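Local coordinates for RIM-binding protein, isoform F (PDB 6Q9M) that probably serves as an active-zone scaffold that couples synaptic vesicle recruitment to release sites, its central region being an array of fibronectin type III domains, at residues A[41-44]-A[49-52]; A[76-81]-A[87-92]; A[120-125]-A[129-134]; A[137-142]-A[164-169]; A[281-286]-A[291-296]. One frame throughout, in Å; residues are numbered along the deposited sequence.

Contact 1. Residues A[41-44]-A[49-52]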
# COMPACT_ATOMS: atom_id res chain seq x y z
N SER A 41 16.24 15.63 11.17
CA SER A 41 17.17 15.49 10.06
C SER A 41 16.43 14.84 8.90
O SER A 41 15.29 14.39 9.04
CB SER A 41 18.43 14.68 10.45
OG SER A 41 18.14 13.32 10.71
N TYR A 42 17.10 14.79 7.75
CA TYR A 42 16.54 14.19 6.55
C TYR A 42 17.38 12.99 6.13
O TYR A 42 18.60 12.96 6.30
CB TYR A 42 16.50 15.20 5.40
CG TYR A 42 15.69 16.44 5.65
CD1 TYR A 42 16.27 17.57 6.21
CD2 TYR A 42 14.35 16.48 5.32
CE1 TYR A 42 15.52 18.72 6.43
CE2 TYR A 42 13.60 17.62 5.53
CZ TYR A 42 14.18 18.74 6.09
OH TYR A 42 13.40 19.85 6.31
N HIS A 43 16.69 12.00 5.56
CA HIS A 43 17.30 10.79 5.02
C HIS A 43 16.98 10.73 3.54
O HIS A 43 15.80 10.72 3.15
CB HIS A 43 16.75 9.54 5.72
CG HIS A 43 17.38 9.25 7.04
ND1 HIS A 43 18.39 10.02 7.57
CD2 HIS A 43 17.14 8.26 7.94
CE1 HIS A 43 18.76 9.51 8.74
NE2 HIS A 43 18.01 8.45 8.99
N VAL A 44 18.01 10.69 2.70
CA VAL A 44 17.84 10.62 1.26
C VAL A 44 18.07 9.18 0.81
O VAL A 44 19.12 8.59 1.12
CB VAL A 44 18.79 11.58 0.53
CG1 VAL A 44 18.46 11.60 -0.95
CG2 VAL A 44 18.65 12.97 1.13
N VAL A 49 17.85 2.55 -0.82
CA VAL A 49 19.11 2.55 -0.09
C VAL A 49 19.39 3.96 0.42
O VAL A 49 19.33 4.94 -0.35
CB VAL A 49 20.26 2.05 -0.98
CG1 VAL A 49 21.59 2.17 -0.25
CG2 VAL A 49 20.02 0.62 -1.41
N LEU A 50 19.72 4.08 1.70
CA LEU A 50 20.05 5.38 2.29
C LEU A 50 21.40 5.87 1.77
O LEU A 50 22.39 5.12 1.81
CB LEU A 50 20.08 5.28 3.82
CG LEU A 50 20.61 6.49 4.61
CD1 LEU A 50 19.92 7.77 4.20
CD2 LEU A 50 20.46 6.26 6.11
N LYS A 51 21.45 7.10 1.28
CA LYS A 51 22.65 7.63 0.64
C LYS A 51 23.25 8.86 1.32
O LYS A 51 24.47 8.95 1.42
CB LYS A 51 22.35 7.97 -0.82
CG LYS A 51 21.85 6.78 -1.61
CD LYS A 51 22.96 5.78 -1.89
CE LYS A 51 23.83 6.24 -3.07
NZ LYS A 51 25.02 5.36 -3.24
N VAL A 52 22.45 9.81 1.79
CA VAL A 52 23.02 10.97 2.46
C VAL A 52 22.05 11.45 3.53
O VAL A 52 20.83 11.28 3.41
CB VAL A 52 23.39 12.10 1.47
CG1 VAL A 52 22.23 12.50 0.64
CG2 VAL A 52 23.95 13.31 2.20
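V44 and V52 face each other as a hydrogen-bonded antiparallel pair in the hairpin of strands 39-46 and 49-55, CA to CA 5.3 Å. V44 N gives its hydrogen to V52 O at 3.0 Å, and V44 O takes the one from K51 N at 2.8 Å; both bonds are close to straight. K51, not V52, supplies that second N-H, and the two short segments run at 122° to each other. On one side of the ribbon the two valine side chains point the same way: V52 CG1 packs against V44 CB at 3.6 Å and against CG2. A chi1 of 56° turns this methyl of V52 in to its neighbour, and I64 and A62 of strand 61-65 lie beneath the pair. On the other side L50 sets CD2 over the centre of the H43 ring, 4.3 Å from the centroid, a CH-pi contact, while CD1 lies beside V44 O. The ring is tied weakly by ND1 to the Y42 carbonyl, and R84 also touches it. The chemistry is thus two backbone bonds flanked by apolar contacts: V44 is buried against strand 61-65 with V52, partly exposed, beside it, whereas L50 shields one imidazole face at the surface.

Contact 2. Residues A[76-81]-A[87-92]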
# COMPACT_ATOMS: atom_id res chain seq x y z
N SER A 76 13.80 9.44 -2.88
CA SER A 76 12.81 9.78 -1.87
C SER A 76 13.54 10.41 -0.69
O SER A 76 14.72 10.14 -0.47
CB SER A 76 12.02 8.53 -1.46
OG SER A 76 12.83 7.72 -0.62
N VAL A 77 12.83 11.25 0.07
CA VAL A 77 13.39 11.90 1.25
C VAL A 77 12.46 11.70 2.44
O VAL A 77 11.24 11.85 2.33
CB VAL A 77 13.63 13.41 1.01
CG1 VAL A 77 14.29 14.05 2.23
CG2 VAL A 77 14.48 13.64 -0.25
N ARG A 78 13.05 11.36 3.58
CA ARG A 78 12.31 11.07 4.79
C ARG A 78 12.70 12.05 5.88
O ARG A 78 13.89 12.33 6.08
CB ARG A 78 12.59 9.65 5.28
CG ARG A 78 12.11 8.57 4.35
CD ARG A 78 12.09 7.23 5.04
NE ARG A 78 12.42 6.18 4.09
CZ ARG A 78 12.52 4.89 4.39
NH1 ARG A 78 12.32 4.47 5.63
NH2 ARG A 78 12.84 4.03 3.43
N SER A 79 11.68 12.56 6.57
CA SER A 79 11.88 13.33 7.79
C SER A 79 12.26 12.38 8.91
O SER A 79 11.65 11.33 9.07
CB SER A 79 10.61 14.08 8.16
OG SER A 79 10.34 15.16 7.28
N VAL A 80 13.22 12.78 9.73
CA VAL A 80 13.62 12.01 10.90
C VAL A 80 13.42 12.88 12.12
O VAL A 80 13.84 14.05 12.13
CB VAL A 80 15.07 11.52 10.80
CG1 VAL A 80 15.39 10.63 11.98
CG2 VAL A 80 15.30 10.76 9.50
N THR A 81 12.73 12.35 13.12
CA THR A 81 12.52 13.05 14.38
C THR A 81 13.66 12.71 15.34
O THR A 81 14.52 11.88 15.04
CB THR A 81 11.16 12.69 14.97
OG1 THR A 81 11.19 11.33 15.41
CG2 THR A 81 10.05 12.85 13.93
N SER A 87 9.04 9.70 8.30
CA SER A 87 7.94 9.71 7.35
C SER A 87 8.16 8.63 6.29
O SER A 87 9.26 8.06 6.17
CB SER A 87 7.80 11.08 6.69
OG SER A 87 9.01 11.45 6.06
N ARG A 88 7.12 8.35 5.51
CA ARG A 88 7.18 7.29 4.51
C ARG A 88 7.69 7.82 3.18
O ARG A 88 7.54 9.01 2.86
CB ARG A 88 5.81 6.66 4.31
CG ARG A 88 5.18 6.19 5.60
CD ARG A 88 4.05 5.22 5.35
NE ARG A 88 3.39 4.84 6.60
CZ ARG A 88 3.64 3.70 7.25
NH1 ARG A 88 4.53 2.84 6.77
NH2 ARG A 88 2.99 3.43 8.38
N ASP A 89 8.31 6.93 2.40
CA ASP A 89 8.82 7.33 1.09
C ASP A 89 7.72 7.90 0.20
O ASP A 89 7.95 8.89 -0.51
CB ASP A 89 9.48 6.13 0.39
CG ASP A 89 10.87 5.79 0.94
OD1 ASP A 89 11.34 4.66 0.74
OD2 ASP A 89 11.50 6.66 1.57
N ALA A 90 6.52 7.31 0.25
CA ALA A 90 5.43 7.68 -0.65
C ALA A 90 4.98 9.11 -0.49
O ALA A 90 4.24 9.61 -1.35
CB ALA A 90 4.21 6.77 -0.43
N ALA A 91 5.38 9.79 0.59
CA ALA A 91 5.00 11.18 0.76
C ALA A 91 5.97 12.13 0.10
O ALA A 91 5.59 13.26 -0.20
CB ALA A 91 4.89 11.53 2.24
N CYS A 92 7.22 11.72 -0.13
CA CYS A 92 8.21 12.59 -0.77
C CYS A 92 9.06 11.70 -1.67
O CYS A 92 10.08 11.15 -1.22
CB CYS A 92 9.05 13.35 0.24
SG CYS A 92 10.00 14.68 -0.49
O HOH W 1 8.84 11.23 3.23
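A beta strand of the first fibronectin type III domain, 73-81, meets the 3-10 turn that leads into strand 93-96, and the two are joined at the carboxylate of D89. D89 OD2 accepts from two donors that reach it from opposite faces of the carboxylate plane: S76 OG at 2.8 Å, nearly perpendicular to that plane, and R78 NE at 2.7 Å. R78 NH2 adds a weak bond to D89 OD1, so the salt bridge uses both oxygens, but the guanidinium and carboxylate planes stand 74° apart and the two groups do not meet as a flat pair. S76 aims its hydroxyl at the aspartate through a chi1 of 76°. Two grips on OD2 fix the rotation of the carboxylate and would be expected to favour its charged form. R78 also makes a cation-pi contact with Y45 of the adjacent strand.

At either end the backbones are tied. V77 N binds C92 O at 3.0 Å, and S87 N binds S79 O. Between S79 and S87 the side chain steps in: S79 N donates to S87 OG at 2.9 Å rather than to a carbonyl, while S79 OG itself is held by P9 O. C92 SG rests near V77 CB, and both side chains also touch L14 of strand 12-20. A water fills the middle, accepting from S87 OG at 2.8 Å and donating to V77 O and to R88 O, each 2.6 Å away.

Contact 3. Residues A[120-125]-A[129-134]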
# COMPACT_ATOMS: atom_id res chain seq x y z
N ILE A 120 -7.54 3.41 0.84
CA ILE A 120 -6.82 3.24 -0.42
C ILE A 120 -5.47 3.92 -0.27
O ILE A 120 -5.40 5.12 0.01
CB ILE A 120 -7.58 3.86 -1.60
CG1 ILE A 120 -9.04 3.38 -1.66
CG2 ILE A 120 -6.82 3.61 -2.90
CD1 ILE A 120 -9.20 1.90 -1.89
N SER A 121 -4.40 3.16 -0.54
CA SER A 121 -3.02 3.63 -0.53
C SER A 121 -2.40 3.43 -1.92
O SER A 121 -2.84 2.58 -2.70
CB SER A 121 -2.18 2.87 0.49
OG SER A 121 -2.78 2.93 1.78
N TRP A 122 -1.36 4.21 -2.20
CA TRP A 122 -0.62 4.07 -3.45
C TRP A 122 0.78 4.63 -3.28
O TRP A 122 1.12 5.25 -2.26
CB TRP A 122 -1.34 4.76 -4.61
CG TRP A 122 -1.54 6.23 -4.43
CD1 TRP A 122 -0.75 7.23 -4.91
CD2 TRP A 122 -2.62 6.87 -3.73
NE1 TRP A 122 -1.28 8.46 -4.56
CE2 TRP A 122 -2.42 8.26 -3.83
CE3 TRP A 122 -3.74 6.40 -3.03
CZ2 TRP A 122 -3.28 9.19 -3.24
CZ3 TRP A 122 -4.59 7.31 -2.47
CH2 TRP A 122 -4.35 8.70 -2.57
N LEU A 123 1.61 4.38 -4.28
CA LEU A 123 2.94 4.95 -4.39
C LEU A 123 2.94 5.86 -5.60
O LEU A 123 2.85 5.36 -6.73
CB LEU A 123 4.00 3.86 -4.52
CG LEU A 123 5.47 4.32 -4.56
CD1 LEU A 123 5.81 5.19 -3.34
CD2 LEU A 123 6.44 3.12 -4.65
N PRO A 124 2.99 7.17 -5.43
CA PRO A 124 3.00 8.06 -6.60
C PRO A 124 4.33 7.92 -7.33
O PRO A 124 5.34 7.50 -6.77
CB PRO A 124 2.85 9.46 -5.99
CG PRO A 124 3.35 9.33 -4.60
CD PRO A 124 3.08 7.91 -4.16
N ALA A 125 4.30 8.26 -8.62
CA ALA A 125 5.53 8.41 -9.38
C ALA A 125 6.22 9.72 -9.05
O ALA A 125 7.46 9.79 -9.12
CB ALA A 125 5.25 8.33 -10.88
N HIS A 129 2.45 15.86 -7.36
CA HIS A 129 1.22 15.88 -8.13
C HIS A 129 0.01 15.66 -7.24
O HIS A 129 0.05 14.88 -6.29
CB HIS A 129 1.22 14.80 -9.21
CG HIS A 129 2.15 15.08 -10.35
ND1 HIS A 129 3.50 15.28 -10.17
CD2 HIS A 129 1.92 15.17 -11.68
CE1 HIS A 129 4.07 15.50 -11.34
NE2 HIS A 129 3.13 15.43 -12.27
N GLN A 130 -1.10 16.28 -7.62
CA GLN A 130 -2.39 15.85 -7.09
C GLN A 130 -2.75 14.49 -7.67
O GLN A 130 -2.36 14.14 -8.79
CB GLN A 130 -3.47 16.87 -7.42
CG GLN A 130 -3.20 18.25 -6.87
CD GLN A 130 -4.38 19.17 -7.08
OE1 GLN A 130 -5.23 19.33 -6.20
NE2 GLN A 130 -4.44 19.79 -8.25
N HIS A 131 -3.51 13.72 -6.91
CA HIS A 131 -3.95 12.42 -7.37
C HIS A 131 -5.46 12.32 -7.25
O HIS A 131 -6.07 12.90 -6.35
CB HIS A 131 -3.26 11.30 -6.61
CG HIS A 131 -1.79 11.22 -6.88
ND1 HIS A 131 -1.28 10.59 -8.00
CD2 HIS A 131 -0.73 11.70 -6.20
CE1 HIS A 131 0.04 10.68 -7.98
NE2 HIS A 131 0.39 11.35 -6.90
N VAL A 132 -6.05 11.56 -8.18
CA VAL A 132 -7.50 11.39 -8.28
C VAL A 132 -7.82 9.94 -8.01
O VAL A 132 -7.29 9.04 -8.68
CB VAL A 132 -8.01 11.81 -9.67
CG1 VAL A 132 -9.41 11.34 -9.88
CG2 VAL A 132 -7.94 13.32 -9.84
N VAL A 133 -8.69 9.69 -7.03
CA VAL A 133 -9.14 8.35 -6.69
C VAL A 133 -10.46 8.08 -7.42
O VAL A 133 -11.37 8.91 -7.40
CB VAL A 133 -9.29 8.18 -5.18
CG1 VAL A 133 -9.65 6.75 -4.84
CG2 VAL A 133 -7.99 8.62 -4.47
N CYS A 134 -10.53 6.94 -8.10
CA CYS A 134 -11.67 6.56 -8.91
C CYS A 134 -12.14 5.19 -8.46
O CYS A 134 -11.34 4.25 -8.37
CB CYS A 134 -11.32 6.56 -10.40
SG CYS A 134 -11.04 8.21 -11.09
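This is a core contact between the two sheets of the second fibronectin type III domain, made by aromatic and apolar side chains with no hydrogen bond across it. A tryptophan on this second strand is a hallmark of fibronectin type III cores. W122 on strand 118-123 points its pyrrole edge at the face of H131 on strand 131-135. The W122 five-membered ring and the H131 imidazole have centroids 4.8 Å apart and planes at 62°, an edge-to-face pair. NE1 is the atom that does the touching: it stands over the imidazole face, offset toward the rim, with H131 CG 3.6 Å away. With CG between the backbone N and carbonyl carbon (chi1 60°), the indole extends from its strand toward the facing sheet.

The far end of the indole meets V133, the next inward-facing residue along the strand, with W122 CH2 at 4.1 Å from V133 CG2. P124 closes the other end of the histidine, its CB lying 3.2 Å from H131 NE2 at a slant to the ring. P105 touches both W122 and H131.

Around the contact, V108 of strand 106-111 packs beside the indole within the same sheet as strand 118-123, and V143 of strand 138-143 meets it from the opposing one. A167 and V163 of strand 160-167 flank H131 and V133, so the ring pair and V133 lie between the two layers.

Contact 4. Residues A[137-142]-A[164-169]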
# COMPACT_ATOMS: atom_id res chain seq x y z
N ASN A 137 -14.80 3.58 -11.97
CA ASN A 137 -14.77 4.64 -12.97
C ASN A 137 -15.53 5.89 -12.54
O ASN A 137 -15.94 6.70 -13.39
CB ASN A 137 -15.29 4.15 -14.33
CG ASN A 137 -14.49 2.96 -14.84
OD1 ASN A 137 -13.28 2.87 -14.62
ND2 ASN A 137 -15.17 2.05 -15.55
N VAL A 138 -15.69 6.10 -11.24
CA VAL A 138 -16.30 7.32 -10.71
C VAL A 138 -15.23 8.04 -9.92
O VAL A 138 -14.62 7.44 -9.03
CB VAL A 138 -17.53 7.02 -9.84
CG1 VAL A 138 -18.25 8.34 -9.45
CG2 VAL A 138 -18.48 6.10 -10.61
N GLU A 139 -14.98 9.30 -10.26
CA GLU A 139 -14.06 10.12 -9.46
C GLU A 139 -14.70 10.41 -8.11
O GLU A 139 -15.74 11.08 -8.05
CB GLU A 139 -13.75 11.43 -10.16
CG GLU A 139 -12.65 11.41 -11.19
CD GLU A 139 -12.32 12.83 -11.66
OE1 GLU A 139 -12.39 13.78 -10.83
OE2 GLU A 139 -11.99 12.99 -12.86
N VAL A 140 -14.10 9.94 -7.03
CA VAL A 140 -14.70 10.26 -5.73
C VAL A 140 -13.91 11.34 -4.99
O VAL A 140 -14.50 12.10 -4.23
CB VAL A 140 -14.87 9.02 -4.83
CG1 VAL A 140 -15.87 8.05 -5.47
CG2 VAL A 140 -13.51 8.34 -4.57
N ARG A 141 -12.60 11.47 -5.25
CA ARG A 141 -11.82 12.46 -4.50
C ARG A 141 -10.56 12.85 -5.26
O ARG A 141 -9.90 12.01 -5.89
CB ARG A 141 -11.41 11.95 -3.10
CG ARG A 141 -12.51 12.04 -2.02
CD ARG A 141 -13.25 10.68 -1.86
NE ARG A 141 -14.59 10.77 -1.26
CZ ARG A 141 -15.29 9.73 -0.82
NH1 ARG A 141 -14.79 8.50 -0.89
NH2 ARG A 141 -16.50 9.91 -0.31
N THR A 142 -10.24 14.15 -5.21
CA THR A 142 -8.94 14.64 -5.62
C THR A 142 -8.12 14.98 -4.37
O THR A 142 -8.61 15.68 -3.48
CB THR A 142 -9.09 15.87 -6.52
OG1 THR A 142 -9.85 15.50 -7.67
CG2 THR A 142 -7.73 16.38 -6.95
N THR A 164 -8.84 2.95 -8.98
CA THR A 164 -7.64 3.40 -9.68
C THR A 164 -7.19 4.74 -9.12
O THR A 164 -7.99 5.48 -8.52
CB THR A 164 -7.88 3.54 -11.18
OG1 THR A 164 -8.74 4.67 -11.39
CG2 THR A 164 -8.57 2.31 -11.74
N VAL A 165 -5.92 5.06 -9.33
CA VAL A 165 -5.35 6.33 -8.90
C VAL A 165 -4.53 6.90 -10.05
O VAL A 165 -3.74 6.19 -10.67
CB VAL A 165 -4.48 6.17 -7.64
CG1 VAL A 165 -3.89 7.53 -7.23
CG2 VAL A 165 -5.29 5.58 -6.50
N ARG A 166 -4.72 8.18 -10.35
CA ARG A 166 -3.97 8.80 -11.42
C ARG A 166 -3.53 10.19 -10.96
O ARG A 166 -4.14 10.81 -10.07
CB ARG A 166 -4.85 8.69 -12.71
CG ARG A 166 -6.34 9.03 -12.47
CD ARG A 166 -6.91 9.33 -13.80
NE ARG A 166 -8.14 10.11 -13.94
CZ ARG A 166 -8.46 11.36 -13.58
NH1 ARG A 166 -7.54 12.35 -13.47
NH2 ARG A 166 -9.75 11.67 -13.78
N ALA A 167 -2.40 10.64 -11.49
CA ALA A 167 -1.84 11.94 -11.14
C ALA A 167 -2.35 13.00 -12.10
O ALA A 167 -2.27 12.82 -13.32
CB ALA A 167 -0.31 11.91 -11.19
N LYS A 168 -2.91 14.08 -11.57
CA LYS A 168 -3.25 15.19 -12.44
C LYS A 168 -1.99 16.03 -12.66
O LYS A 168 -1.12 16.11 -11.79
CB LYS A 168 -4.39 16.03 -11.88
CG LYS A 168 -5.09 16.88 -12.95
CD LYS A 168 -5.44 16.05 -14.20
CE LYS A 168 -5.15 16.82 -15.50
NZ LYS A 168 -5.04 15.94 -16.70
N HIS A 169 -1.89 16.64 -13.84
CA HIS A 169 -0.63 17.28 -14.24
C HIS A 169 -0.32 18.50 -13.38
O HIS A 169 -1.22 19.22 -12.93
CB HIS A 169 -0.68 17.68 -15.72
CG HIS A 169 0.67 17.77 -16.37
ND1 HIS A 169 1.85 17.74 -15.66
CD2 HIS A 169 1.02 17.91 -17.68
CE1 HIS A 169 2.87 17.85 -16.50
NE2 HIS A 169 2.40 17.95 -17.73
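E139 and R166 meet through a single salt bridge that spans strand 131-135, the strand lying between their own. E139 OE2 stands 2.8 Å from R166 NH2, at the edge of the guanidinium and near its plane. The hydrogen bond is weak, bent to 124° at the hydrogen, and the carboxylate and guanidinium planes are 79° apart, so one oxygen meets one nitrogen without a two-pronged grip. The side chains cross at about a right angle. R166 leaves its strand with chi1 at 44° and then runs extended as far as NE, which lifts the guanidinium off the sheet surface; E139 stretches out from CG to meet it.

The backbone bonds of both segments that can be named go to 130-134. R166 pairs with V132, T164 with C134 and K168 with Q130, while V140 and R141 both face V133 in a classic beta bulge. R141 NH2 has a weak partner of its own in T153 OG1.

E139 also touches V132 and C134, whose side chains lie under the bridge. In the sheet ordered 138-143, 131-135, 160-167, 198-202, the ion pair therefore ties the outermost strand to the third element over the intervening strand, on the exposed surface of the second fibronectin domain.

Contact 5. Residues A[281-286]-A[291-296]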
# COMPACT_ATOMS: atom_id res chain seq x y z
N THR A 281 -14.70 -25.15 -1.91
CA THR A 281 -14.76 -23.89 -1.17
C THR A 281 -14.76 -24.12 0.34
O THR A 281 -14.97 -25.23 0.83
CB THR A 281 -16.02 -23.10 -1.59
OG1 THR A 281 -16.29 -23.31 -2.98
CG2 THR A 281 -15.81 -21.64 -1.38
N ILE A 282 -14.48 -23.03 1.09
CA ILE A 282 -14.51 -22.99 2.55
C ILE A 282 -15.53 -21.97 3.02
O ILE A 282 -15.74 -20.92 2.39
CB ILE A 282 -13.14 -22.65 3.16
CG1 ILE A 282 -12.06 -23.56 2.58
CG2 ILE A 282 -13.17 -22.76 4.69
CD1 ILE A 282 -11.10 -22.81 1.76
N ARG A 283 -16.17 -22.27 4.14
CA ARG A 283 -17.15 -21.39 4.76
C ARG A 283 -16.70 -21.01 6.16
O ARG A 283 -16.22 -21.87 6.92
CB ARG A 283 -18.50 -22.09 4.83
CG ARG A 283 -19.26 -22.05 3.55
CD ARG A 283 -19.77 -23.45 3.24
NE ARG A 283 -20.32 -23.48 1.89
CZ ARG A 283 -20.90 -24.52 1.34
NH1 ARG A 283 -20.99 -25.65 2.01
NH2 ARG A 283 -21.34 -24.43 0.10
N THR A 284 -16.83 -19.73 6.50
CA THR A 284 -16.64 -19.32 7.89
C THR A 284 -17.92 -19.58 8.68
O THR A 284 -19.01 -19.13 8.30
CB THR A 284 -16.27 -17.84 8.00
OG1 THR A 284 -15.16 -17.56 7.15
CG2 THR A 284 -15.90 -17.52 9.44
N LYS A 285 -17.76 -20.24 9.81
CA LYS A 285 -18.85 -20.55 10.72
C LYS A 285 -18.80 -19.53 11.85
O LYS A 285 -17.72 -19.12 12.28
CB LYS A 285 -18.68 -22.00 11.22
CG LYS A 285 -19.65 -22.58 12.27
CD LYS A 285 -21.06 -21.99 12.31
CE LYS A 285 -22.07 -23.00 12.84
NZ LYS A 285 -21.77 -23.46 14.23
N SER A 286 -19.96 -19.10 12.33
CA SER A 286 -19.99 -18.20 13.48
C SER A 286 -21.14 -18.60 14.39
O SER A 286 -21.75 -19.67 14.23
CB SER A 286 -20.07 -16.73 13.04
OG SER A 286 -21.40 -16.23 13.11
N SER A 291 -21.04 -18.17 6.91
CA SER A 291 -20.78 -17.23 5.82
C SER A 291 -21.10 -17.80 4.44
O SER A 291 -21.29 -19.01 4.28
CB SER A 291 -19.31 -16.79 5.83
OG SER A 291 -18.49 -17.76 5.25
N ALA A 292 -21.19 -16.93 3.44
CA ALA A 292 -21.19 -17.38 2.06
C ALA A 292 -19.85 -18.04 1.72
O ALA A 292 -18.85 -17.94 2.45
CB ALA A 292 -21.46 -16.21 1.12
N ASP A 293 -19.83 -18.72 0.58
CA ASP A 293 -18.63 -19.44 0.17
C ASP A 293 -17.57 -18.50 -0.40
O ASP A 293 -17.89 -17.52 -1.08
CB ASP A 293 -19.00 -20.51 -0.85
CG ASP A 293 -19.79 -21.64 -0.23
OD1 ASP A 293 -20.51 -21.37 0.74
OD2 ASP A 293 -19.67 -22.79 -0.70
N SER A 294 -16.31 -18.83 -0.14
CA SER A 294 -15.18 -18.07 -0.62
C SER A 294 -14.94 -18.30 -2.12
O SER A 294 -15.72 -18.95 -2.82
CB SER A 294 -13.93 -18.43 0.18
OG SER A 294 -13.51 -19.76 -0.06
N ALA A 295 -13.86 -17.72 -2.61
CA ALA A 295 -13.45 -17.90 -4.00
C ALA A 295 -12.88 -19.30 -4.21
O ALA A 295 -12.00 -19.73 -3.46
CB ALA A 295 -12.41 -16.85 -4.38
N PRO A 296 -13.36 -20.05 -5.21
CA PRO A 296 -12.80 -21.38 -5.48
C PRO A 296 -11.37 -21.28 -6.02
O PRO A 296 -10.98 -20.28 -6.62
CB PRO A 296 -13.75 -21.97 -6.52
CG PRO A 296 -14.37 -20.78 -7.18
CD PRO A 296 -14.49 -19.74 -6.11
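T284 and S291 bring the two backbones together where 281-284 and 291-294 run roughly antiparallel, their end-to-end directions 145° apart. S291 N donates to T284 O at 2.6 Å, and further along S294 N makes a weak bond to I282 O at 3.3 Å. Between these, a side chain replaces the expected carbonyl: T284 N donates to S291 OG at 2.9 Å, and that hydroxyl in turn donates to A292 O. The S291 torsion, chi1 80°, swings OG over to the strand. T284 OG1 has its own partner in D210 O.

R283 and D293 are modelled as a salt bridge, NE toward OD1 and NH2 toward OD2, but the atoms are too close and the detail is doubtful. At the other end T281 CG2 tucks against D293 CB at 3.4 Å and near S294 OG, while I282 and S294 both touch I215 of strand 215-219.

Strand 283-286 pairs with 242-246 on its other side. Segment 291-294 thus runs beside the outermost strand 283-286 as an irregular, strand-like edge, consistent with the beta sandwich of the immunoglobulin-like family to which this third domain is assigned.

Five contacts follow one another along the chain through three successive domains. Contacts 1 and 2 share the first domain's sheet, where strands 39-46 and 73-81 are neighbours: S41 O lies 2.7 Å from V80 N, H43 O 2.9 Å from R78 N, and the centres are 9 Å apart. Contacts 3 and 4 lie closer still, centres 7 Å apart, in the second domain, joined by V132 N to R166 O at 2.8 Å. Contact 2 meets contact 3 across the domain boundary, with A90 packing on P124 and L123. Contact 5 stands apart in the third domain, its nearest atoms about 19 Å from contact 3 and about 36 Å from contact 1.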